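Local structure of lectin (Pleurotus ostreatus, 6T0Q) at residues N199-S204 with R216-T221; A238-T243 with A279-G284. The protein binds calcium and, as a fungal lectin, probably recognises galactose-type sugars through its calcium-bearing sites. One frame throughout, in Å; residues are numbered along the deposited sequence.

In the fold
Contact 1 (199-204 with 216-221) lies wholly before contact 2 (238-243 with 279-284) in the sequence. Both lie in the later part of the chain, with centres about 12 Å apart. They share one antiparallel sheet, in which strands 214-222 and 273-281 are neighbours. The backbone of Arg-216 probably bonds to that of Ala-279 (N to O, 2.8 Å). Trp-202 is the other link. Its indole packs with CZ3 3.6 Å from Ala-279 CB and with CZ2 against CB of Asn-281. Through Trp-202, contact 1 packs against the strand that carries the calcium ligand Asn-281. Gly-283 also takes part in binding N-acetylgalactosamine in another structure of this protein.

Contact 1: N199-S204 with R216-T221; sequences NWIWTS and RAFRKT
Thr-203 and Arg-216 have the closest CA atoms of the two segments, 7.0 Å apart, while the axes of strands 199-202 and 216-221 come no closer than 8.9 Å, at 124°, and share no clear hydrogen bond. Side chains carry most of the contact. Phe-218 reaches in with the outer end of its ring. Its CE2 lies 3.5 Å from Trp-202 C, which sits at the ring edge and in the ring plane. CZ of the same phenyl lies above the indole plane toward its rim, 3.9 Å from Trp-202 CE3. The phenyl and the six-membered ring are oblique, with centroids 5.6 Å apart and planes at 52°. Ile-201 adds its CD1 at 3.9 Å from Phe-218 CD2, and the two side chains run alongside each other with opposite senses. Strands 199-202 and 214-222 belong to one antiparallel sheet but are separated in it by 331-338 and 311-313. The contact therefore spans those strands, and Ala-312 and Ala-333 help to line it. Arg-216 crosses the indole at about a right angle. Its CG is 3.6 Å from Trp-202 NE1, and its CB lies on the same side of the indole as Phe-218 CZ. A bend at chi2 (-65°) places CD 3.3 Å from Thr-203 OG1. That hydroxyl is hydrogen-bonded to Asp-205, whose carboxylate also forms a salt bridge with Arg-216 NH2.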
loop_
_atom_site.group_PDB
_atom_site.type_symbol
_atom_site.label_atom_id
_atom_site.label_comp_id
_atom_site.label_asym_id
_atom_site.label_seq_id
_atom_site.Cartn_x
_atom_site.Cartn_y
_atom_site.Cartn_z
ATOM N N ASN A 199 -19.027 -12.424 9.905
ATOM C CA ASN A 199 -19.097 -13.881 9.907
ATOM C C ASN A 199 -18.125 -14.471 10.913
ATOM O O ASN A 199 -17.012 -13.967 11.091
ATOM C CB ASN A 199 -18.750 -14.487 8.531
ATOM C CG ASN A 199 -19.568 -13.904 7.421
ATOM O OD1 ASN A 199 -20.690 -14.332 7.180
ATOM N ND2 ASN A 199 -19.012 -12.906 6.737
ATOM N N TRP A 200 -18.537 -15.566 11.541
ATOM C CA TRP A 200 -17.572 -16.429 12.196
ATOM C C TRP A 200 -16.745 -17.132 11.126
ATOM O O TRP A 200 -17.304 -17.729 10.199
ATOM C CB TRP A 200 -18.280 -17.460 13.070
ATOM C CG TRP A 200 -19.106 -16.896 14.195
ATOM C CD1 TRP A 200 -20.442 -16.601 14.170
ATOM C CD2 TRP A 200 -18.654 -16.601 15.522
ATOM N NE1 TRP A 200 -20.847 -16.137 15.402
ATOM C CE2 TRP A 200 -19.769 -16.131 16.249
ATOM C CE3 TRP A 200 -17.417 -16.699 16.167
ATOM C CZ2 TRP A 200 -19.684 -15.756 17.592
ATOM C CZ3 TRP A 200 -17.335 -16.325 17.504
ATOM C CH2 TRP A 200 -18.465 -15.861 18.199
ATOM N N ILE A 201 -15.419 -17.036 11.227
ATOM C CA ILE A 201 -14.529 -17.702 10.284
ATOM C C ILE A 201 -13.586 -18.619 11.053
ATOM O O ILE A 201 -13.413 -18.504 12.270
ATOM C CB ILE A 201 -13.721 -16.710 9.408
ATOM C CG1 ILE A 201 -12.792 -15.836 10.266
ATOM C CG2 ILE A 201 -14.664 -15.844 8.567
ATOM C CD1 ILE A 201 -11.879 -14.906 9.436
ATOM N N TRP A 202 -12.976 -19.544 10.317
ATOM C CA TRP A 202 -11.932 -20.407 10.859
ATOM C C TRP A 202 -11.116 -20.928 9.683
ATOM O O TRP A 202 -11.363 -20.566 8.528
ATOM C CB TRP A 202 -12.526 -21.551 11.691
ATOM C CG TRP A 202 -11.577 -22.118 12.723
ATOM C CD1 TRP A 202 -10.956 -23.347 12.690
ATOM C CD2 TRP A 202 -11.148 -21.485 13.939
ATOM N NE1 TRP A 202 -10.180 -23.510 13.815
ATOM C CE2 TRP A 202 -10.274 -22.381 14.592
ATOM C CE3 TRP A 202 -11.425 -20.247 14.541
ATOM C CZ2 TRP A 202 -9.672 -22.078 15.815
ATOM C CZ3 TRP A 202 -10.826 -19.946 15.752
ATOM C CH2 TRP A 202 -9.962 -20.863 16.381
ATOM N N THR A 203 -10.121 -21.762 9.981
ATOM C CA THR A 203 -9.475 -22.506 8.909
ATOM C C THR A 203 -10.406 -23.617 8.429
ATOM O O THR A 203 -11.406 -23.954 9.075
ATOM C CB THR A 203 -8.134 -23.081 9.367
ATOM O OG1 THR A 203 -8.236 -23.506 10.733
ATOM C CG2 THR A 203 -7.035 -22.035 9.246
ATOM N N SER A 204 -10.067 -24.198 7.279
ATOM C CA SER A 204 -10.978 -25.120 6.615
ATOM C C SER A 204 -11.002 -26.513 7.245
ATOM O O SER A 204 -11.747 -27.369 6.760
ATOM C CB SER A 204 -10.631 -25.213 5.124
ATOM O OG SER A 204 -9.291 -25.623 4.945
ATOM N N ARG A 216 -4.810 -21.069 15.325
ATOM C CA ARG A 216 -4.899 -20.753 13.907
ATOM C C ARG A 216 -4.689 -19.257 13.732
ATOM O O ARG A 216 -5.111 -18.465 14.577
ATOM C CB ARG A 216 -6.272 -21.138 13.326
ATOM C CG ARG A 216 -6.696 -22.587 13.589
ATOM C CD ARG A 216 -5.758 -23.550 12.870
ATOM N NE ARG A 216 -6.162 -24.944 13.030
ATOM C CZ ARG A 216 -5.527 -25.830 13.792
ATOM N NH1 ARG A 216 -4.440 -25.480 14.467
ATOM N NH2 ARG A 216 -5.974 -27.077 13.861
ATOM N N ALA A 217 -4.064 -18.863 12.625
ATOM C CA ALA A 217 -3.816 -17.451 12.373
ATOM C C ALA A 217 -4.663 -16.948 11.212
ATOM O O ALA A 217 -5.014 -17.704 10.299
ATOM C CB ALA A 217 -2.335 -17.179 12.083
ATOM N N PHE A 218 -4.985 -15.650 11.267
ATOM C CA PHE A 218 -5.836 -14.974 10.294
ATOM C C PHE A 218 -5.268 -13.588 10.025
ATOM O O PHE A 218 -4.797 -12.921 10.949
ATOM C CB PHE A 218 -7.280 -14.855 10.809
ATOM C CG PHE A 218 -7.884 -16.178 11.200
ATOM C CD1 PHE A 218 -7.704 -16.688 12.476
ATOM C CD2 PHE A 218 -8.605 -16.923 10.279
ATOM C CE1 PHE A 218 -8.244 -17.914 12.837
ATOM C CE2 PHE A 218 -9.142 -18.156 10.624
ATOM C CZ PHE A 218 -8.968 -18.650 11.911
ATOM N N ARG A 219 -5.318 -13.156 8.761
ATOM C CA ARG A 219 -4.731 -11.886 8.352
ATOM C C ARG A 219 -5.655 -11.147 7.399
ATOM O O ARG A 219 -6.264 -11.754 6.514
ATOM C CB ARG A 219 -3.373 -12.081 7.656
ATOM C CG ARG A 219 -2.239 -12.501 8.570
ATOM C CD ARG A 219 -0.992 -12.854 7.753
ATOM N NE ARG A 219 -0.534 -11.736 6.923
ATOM C CZ ARG A 219 0.306 -10.790 7.333
ATOM N NH1 ARG A 219 0.789 -10.812 8.574
ATOM N NH2 ARG A 219 0.665 -9.822 6.497
ATOM N N LYS A 220 -5.728 -9.831 7.567
ATOM C CA LYS A 220 -6.440 -8.959 6.641
ATOM C C LYS A 220 -5.674 -7.649 6.517
ATOM O O LYS A 220 -5.339 -7.026 7.528
ATOM C CB LYS A 220 -7.877 -8.696 7.107
ATOM C CG LYS A 220 -8.657 -7.704 6.240
ATOM C CD LYS A 220 -9.068 -8.311 4.897
ATOM C CE LYS A 220 -9.870 -7.294 4.089
ATOM N NZ LYS A 220 -10.238 -7.820 2.758
ATOM N N THR A 221 -5.395 -7.241 5.283
ATOM C CA THR A 221 -4.699 -5.992 5.009
ATOM C C THR A 221 -5.642 -5.000 4.344
ATOM O O THR A 221 -6.409 -5.365 3.452
ATOM C CB THR A 221 -3.487 -6.235 4.104
ATOM O OG1 THR A 221 -2.562 -7.078 4.790
ATOM C CG2 THR A 221 -2.794 -4.914 3.739
#

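Contact 2: A238-T243 with A279-G284; sequences ADDRYT and ATNGGG. With CA (calcium ion), chain G; NAG (2-acetamido-2-deoxy-beta-D-glucopyranose), chain B.
Asp-240 OD2 has two firm partners, the calcium ion at 2.6 Å and the backbone N of Gly-282 at 2.8 Å; a water lies close and may donate to it. The Gly-282 N-H comes from the anti side of the carboxylate, 34° out of its plane. A cis peptide joins Asp-239 to Asp-240, and both carboxylates bind the ion, Asp-239 through OD1. Its OD2 is hydrogen-bonded to Trp-344 NE1. Asn-281 OD1 and Gly-283 O add two ligands, and Pro-285 O completes the protein's share. With CG anti to the backbone N (chi1 -179°), Asn-281 carries OD1 to the ion. This OD1 also accepts from Gly-283 N at 2.9 Å, well above the carbonyl plane, which makes an Asx turn. The backbone angles of Gly-283 would press a CB against the carbonyl O of Gly-282, which suits glycine. Strands 241-243 and 279-281 pair antiparallel beside the site and end in a classic beta bulge. Thr-280 O takes Asp-240 N at 2.9 Å and, weakly, Arg-241 N. In return Thr-280 N donates to Arg-241 O, also at 2.9 Å. The Arg-241 and Thr-280 side chains lie side by side, with Arg-241 CG 3.7 Å from Thr-280 CB. Arg-241 CD also meets the sugar O6 at 3.4 Å. This sugar is consistent with a glycan N-linked at Asn-278, whose Asn-X-Thr sequon ends at Thr-280. The Thr-280 hydroxyl is hydrogen-bonded to Ser-215.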
loop_
_atom_site.group_PDB
_atom_site.type_symbol
_atom_site.label_atom_id
_atom_site.label_comp_id
_atom_site.label_asym_id
_atom_site.label_seq_id
_atom_site.Cartn_x
_atom_site.Cartn_y
_atom_site.Cartn_z
ATOM N N ALA A 238 -14.049 -14.548 20.025
ATOM C CA ALA A 238 -13.614 -15.838 19.504
ATOM C C ALA A 238 -14.004 -16.960 20.452
ATOM O O ALA A 238 -14.071 -16.777 21.670
ATOM C CB ALA A 238 -12.095 -15.888 19.271
ATOM N N ASP A 239 -14.254 -18.128 19.863
ATOM C CA ASP A 239 -14.393 -19.396 20.571
ATOM C C ASP A 239 -13.177 -20.233 20.180
ATOM O O ASP A 239 -13.117 -20.731 19.051
ATOM C CB ASP A 239 -15.701 -20.083 20.161
ATOM C CG ASP A 239 -15.992 -21.356 20.954
ATOM O OD1 ASP A 239 -15.105 -21.849 21.680
ATOM O OD2 ASP A 239 -17.131 -21.859 20.855
ATOM N N ASP A 240 -12.207 -20.403 21.086
ATOM C CA ASP A 240 -12.249 -20.081 22.518
ATOM C C ASP A 240 -11.611 -18.758 22.938
ATOM O O ASP A 240 -11.987 -18.191 23.961
ATOM C CB ASP A 240 -11.537 -21.192 23.303
ATOM C CG ASP A 240 -12.440 -22.358 23.609
ATOM O OD1 ASP A 240 -13.271 -22.227 24.531
ATOM O OD2 ASP A 240 -12.335 -23.391 22.914
ATOM N N ARG A 241 -10.605 -18.303 22.193
ATOM C CA ARG A 241 -9.825 -17.139 22.604
ATOM C C ARG A 241 -9.076 -16.608 21.389
ATOM O O ARG A 241 -8.974 -17.280 20.363
ATOM C CB ARG A 241 -8.842 -17.497 23.729
ATOM C CG ARG A 241 -7.815 -18.561 23.320
ATOM C CD ARG A 241 -6.753 -18.798 24.399
ATOM N NE ARG A 241 -7.348 -19.203 25.672
ATOM C CZ ARG A 241 -7.386 -18.442 26.764
ATOM N NH1 ARG A 241 -6.852 -17.225 26.754
ATOM N NH2 ARG A 241 -7.959 -18.898 27.873
ATOM N N TYR A 242 -8.527 -15.400 21.528
ATOM C CA TYR A 242 -7.810 -14.759 20.429
ATOM C C TYR A 242 -6.756 -13.827 21.001
ATOM O O TYR A 242 -6.863 -13.356 22.136
ATOM C CB TYR A 242 -8.745 -13.940 19.518
ATOM C CG TYR A 242 -9.213 -12.691 20.226
ATOM C CD1 TYR A 242 -8.485 -11.510 20.159
ATOM C CD2 TYR A 242 -10.352 -12.713 21.022
ATOM C CE1 TYR A 242 -8.883 -10.377 20.855
ATOM C CE2 TYR A 242 -10.771 -11.581 21.712
ATOM C CZ TYR A 242 -10.029 -10.421 21.625
ATOM O OH TYR A 242 -10.424 -9.299 22.316
ATOM N N THR A 243 -5.754 -13.533 20.179
ATOM C CA THR A 243 -4.890 -12.381 20.371
ATOM C C THR A 243 -4.893 -11.584 19.075
ATOM O O THR A 243 -4.774 -12.160 17.989
ATOM C CB THR A 243 -3.460 -12.787 20.752
ATOM O OG1 THR A 243 -3.492 -13.518 21.982
ATOM C CG2 THR A 243 -2.595 -11.548 20.948
ATOM N N ALA A 279 -6.098 -17.133 16.912
ATOM C CA ALA A 279 -7.259 -17.622 17.644
ATOM C C ALA A 279 -7.058 -19.094 17.963
ATOM O O ALA A 279 -6.508 -19.840 17.149
ATOM C CB ALA A 279 -8.552 -17.417 16.845
ATOM N N THR A 280 -7.494 -19.511 19.150
ATOM C CA THR A 280 -7.212 -20.851 19.652
ATOM C C THR A 280 -8.497 -21.572 20.021
ATOM O O THR A 280 -9.387 -20.998 20.659
ATOM C CB THR A 280 -6.283 -20.795 20.869
ATOM O OG1 THR A 280 -5.046 -20.180 20.488
ATOM C CG2 THR A 280 -6.004 -22.208 21.416
ATOM N N ASN A 281 -8.588 -22.831 19.608
ATOM C CA ASN A 281 -9.706 -23.692 19.954
ATOM C C ASN A 281 -9.264 -24.678 21.027
ATOM O O ASN A 281 -8.328 -25.454 20.813
ATOM C CB ASN A 281 -10.223 -24.457 18.740
ATOM C CG ASN A 281 -11.410 -25.342 19.088
ATOM O OD1 ASN A 281 -12.168 -25.037 20.013
ATOM N ND2 ASN A 281 -11.570 -26.443 18.359
ATOM N N GLY A 282 -9.948 -24.651 22.171
ATOM C CA GLY A 282 -9.718 -25.644 23.199
ATOM C C GLY A 282 -10.407 -26.968 22.961
ATOM O O GLY A 282 -10.169 -27.917 23.714
ATOM N N GLY A 283 -11.239 -27.051 21.933
ATOM C CA GLY A 283 -11.973 -28.262 21.613
ATOM C C GLY A 283 -13.414 -27.922 21.292
ATOM O O GLY A 283 -14.007 -27.016 21.878
ATOM N N GLY A 284 -13.981 -28.658 20.340
ATOM C CA GLY A 284 -15.358 -28.473 19.947
ATOM C C GLY A 284 -15.523 -27.421 18.866
ATOM O O GLY A 284 -14.630 -27.209 18.035
HETATM CA CA CA G . -14.233 -24.239 21.329
HETATM C C1 NAG B . -1.259 -18.460 19.655
HETATM C C2 NAG B . 0.222 -18.671 19.919
HETATM C C3 NAG B . 0.413 -19.826 20.883
HETATM C C4 NAG B . -0.311 -19.535 22.189
HETATM C C5 NAG B . -1.783 -19.181 21.956
HETATM C C6 NAG B . -2.404 -18.543 23.178
HETATM C C7 NAG B . 1.899 -18.046 18.249
HETATM C C8 NAG B . 2.590 -18.427 16.975
HETATM N N2 NAG B . 0.968 -18.897 18.691
HETATM O O3 NAG B . 1.804 -19.996 21.128
HETATM O O4 NAG B . -0.094 -20.748 22.797
HETATM O O5 NAG B . -1.941 -18.218 20.898
HETATM O O6 NAG B . -3.485 -19.314 23.679
HETATM O O7 NAG B . 2.167 -17.007 18.852
HETATM O O HOH W 1 -12.971 -25.620 24.716
#